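Local coordinates for conserved hypothetical protein (Bacteroides thetaiotaomicron, PDB 2FB0) that is of unknown function but belongs to the antibiotic biosynthesis monooxygenase family of the dimeric alpha-beta barrel clan and is possibly an oxidoreductase, at residues E36-Y41 with E57-A62. Sequence-based numbering, arbitrary orientation.
Sequences EGCIAY and ETWQNA. With ACT (acetate ion), chain B.
E57 packs against the ring of Y41 across an antiparallel strand pair. CB starts beside the Y41 rim, 4.0 Å from CD1. With chi1 at -44°, CG stands anti to the carbonyl carbon and lies over the ring face, 3.8 Å from the centroid, a CH-pi contact displaced toward the rim. CD continues to Y41 CE1 at 3.3 Å, the carboxylate stacking on the ring with planes 26° apart. At the tip, OE1 accepts a hydrogen bond from W59 NE1 on its anti lone pair at 2.9 Å; an N-H...O angle of 171° and a position near the indole plane mark a straight bond. OE2 turns to the side of a bound acetate, near Y41 OH, but its very short approach to the acetate carbons is doubtful. Next along the same face, C38 SG sits over the six-membered ring of W59, 4.3 Å from its centroid, a sulfur-aromatic contact.

Between C38-W59 and A40-T58 the register slips by one: I39 N and A40 N both donate to T58 O, a classic beta bulge. T58 N returns a bond to A40 O, while on the face bearing A40 and T58, T58 OG1 is hydrogen-bonded to R6. Beyond the bulge, Q60 N reaches G37 O, and I39 CD1 rests 3.5 Å from Q60 CA.

The contact thus pairs the ends of hairpin strands 38-46 and 52-59 remote from their turn; helices 18-32 and 62-68 pack on Y41, and helix 62-68 also on W59. The acetate, probably from crystallisation, accepts from Y41 OH at 2.8 Å and is also bonded to H68 NE2. Polar groups of Y41 and H68 can therefore hold a small carboxylate here, with no physiological ligand implied, while the indole N-H fixes the E57 carboxylate.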
loop_
_atom_site.group_PDB
_atom_site.type_symbol
_atom_site.label_atom_id
_atom_site.label_comp_id
_atom_site.label_asym_id
_atom_site.label_seq_id
_atom_site.Cartn_x
_atom_site.Cartn_y
_atom_site.Cartn_z
ATOM N N GLU A 36 6.685 6.472 19.063
ATOM C CA GLU A 36 5.401 6.871 19.635
ATOM C C GLU A 36 4.485 7.518 18.577
ATOM O O GLU A 36 3.283 7.215 18.522
ATOM C CB GLU A 36 5.653 7.802 20.839
ATOM C CG GLU A 36 4.437 8.128 21.701
ATOM C CD GLU A 36 3.808 6.905 22.359
ATOM O OE1 GLU A 36 4.520 5.881 22.570
ATOM O OE2 GLU A 36 2.592 6.982 22.673
ATOM N N GLY A 37 5.061 8.375 17.727
ATOM C CA GLY A 37 4.301 9.063 16.682
ATOM C C GLY A 37 4.026 8.226 15.437
ATOM O O GLY A 37 3.377 8.694 14.515
ATOM N N CYS A 38 4.514 6.986 15.414
ATOM C CA CYS A 38 4.230 6.083 14.315
ATOM C C CYS A 38 2.882 5.435 14.571
ATOM O O CYS A 38 2.744 4.632 15.490
ATOM C CB CYS A 38 5.299 5.002 14.180
ATOM S SG CYS A 38 5.015 3.868 12.780
ATOM N N ILE A 39 1.897 5.783 13.755
ATOM C CA ILE A 39 0.549 5.242 13.916
ATOM C C ILE A 39 0.426 3.859 13.266
ATOM O O ILE A 39 -0.155 2.928 13.855
ATOM C CB ILE A 39 -0.505 6.275 13.445
ATOM C CG1 ILE A 39 -0.534 7.413 14.477
ATOM C CG2 ILE A 39 -1.886 5.622 13.258
ATOM C CD1 ILE A 39 -1.294 8.599 14.072
ATOM N N ALA A 40 1.027 3.709 12.085
ATOM C CA ALA A 40 1.020 2.437 11.364
ATOM C C ALA A 40 2.240 2.343 10.451
ATOM O O ALA A 40 2.762 3.357 9.983
ATOM C CB ALA A 40 -0.261 2.292 10.538
ATOM N N TYR A 41 2.683 1.117 10.194
ATOM C CA TYR A 41 3.835 0.904 9.358
ATOM C C TYR A 41 3.853 -0.568 9.014
ATOM O O TYR A 41 3.813 -1.404 9.906
ATOM C CB TYR A 41 5.108 1.298 10.128
ATOM C CG TYR A 41 6.323 1.595 9.273
ATOM C CD1 TYR A 41 6.888 2.870 9.256
ATOM C CD2 TYR A 41 6.913 0.598 8.488
ATOM C CE1 TYR A 41 8.040 3.148 8.483
ATOM C CE2 TYR A 41 8.054 0.864 7.712
ATOM C CZ TYR A 41 8.605 2.133 7.714
ATOM O OH TYR A 41 9.712 2.384 6.926
ATOM N N GLU A 57 2.801 3.705 5.502
ATOM C CA GLU A 57 3.078 4.281 6.810
ATOM C C GLU A 57 2.021 5.298 7.151
ATOM O O GLU A 57 1.507 5.967 6.272
ATOM C CB GLU A 57 4.443 4.981 6.821
ATOM C CG GLU A 57 5.524 4.165 6.146
ATOM C CD GLU A 57 6.830 4.903 5.976
ATOM O OE1 GLU A 57 7.123 5.834 6.751
ATOM O OE2 GLU A 57 7.575 4.516 5.056
ATOM N N THR A 58 1.721 5.425 8.441
ATOM C CA THR A 58 0.928 6.543 8.922
ATOM C C THR A 58 1.651 7.191 10.091
ATOM O O THR A 58 2.035 6.516 11.052
ATOM C CB THR A 58 -0.477 6.103 9.355
ATOM O OG1 THR A 58 -1.060 5.336 8.303
ATOM C CG2 THR A 58 -1.371 7.318 9.674
ATOM N N TRP A 59 1.827 8.503 9.987
ATOM C CA TRP A 59 2.535 9.290 10.982
ATOM C C TRP A 59 1.572 10.265 11.619
ATOM O O TRP A 59 0.700 10.813 10.943
ATOM C CB TRP A 59 3.752 10.002 10.363
ATOM C CG TRP A 59 4.777 8.975 10.014
ATOM C CD1 TRP A 59 4.939 8.347 8.807
ATOM C CD2 TRP A 59 5.709 8.372 10.911
ATOM N NE1 TRP A 59 5.937 7.398 8.900
ATOM C CE2 TRP A 59 6.423 7.397 10.181
ATOM C CE3 TRP A 59 6.017 8.568 12.268
ATOM C CZ2 TRP A 59 7.435 6.629 10.756
ATOM C CZ3 TRP A 59 7.020 7.802 12.837
ATOM C CH2 TRP A 59 7.711 6.839 12.084
ATOM N N GLN A 60 1.715 10.454 12.930
ATOM C CA GLN A 60 0.799 11.319 13.675
ATOM C C GLN A 60 0.760 12.737 13.136
ATOM O O GLN A 60 -0.298 13.364 13.088
ATOM C CB GLN A 60 1.152 11.350 15.165
ATOM C CG GLN A 60 0.039 12.008 15.992
ATOM C CD GLN A 60 0.308 11.990 17.476
ATOM O OE1 GLN A 60 0.845 11.014 18.016
ATOM N NE2 GLN A 60 -0.052 13.079 18.148
ATOM N N ASN A 61 1.930 13.237 12.746
ATOM C CA ASN A 61 2.072 14.577 12.202
ATOM C C ASN A 61 3.437 14.733 11.537
ATOM O O ASN A 61 4.273 13.805 11.555
ATOM C CB ASN A 61 1.888 15.641 13.306
ATOM C CG ASN A 61 2.798 15.409 14.495
ATOM O OD1 ASN A 61 4.020 15.397 14.359
ATOM N ND2 ASN A 61 2.206 15.215 15.675
ATOM N N ALA A 62 3.648 15.910 10.958
ATOM C CA ALA A 62 4.885 16.232 10.240
ATOM C C ALA A 62 6.126 16.195 11.118
ATOM O O ALA A 62 7.212 15.830 10.649
ATOM C CB ALA A 62 4.760 17.597 9.535
HETATM C C ACT B . 10.210 5.792 5.839
HETATM O O ACT B . 10.464 5.074 6.837
HETATM O OXT ACT B . 9.873 6.988 6.053
HETATM C CH3 ACT B . 10.323 5.269 4.449
HETATM O O HOH W 1 0.514 8.301 18.164
#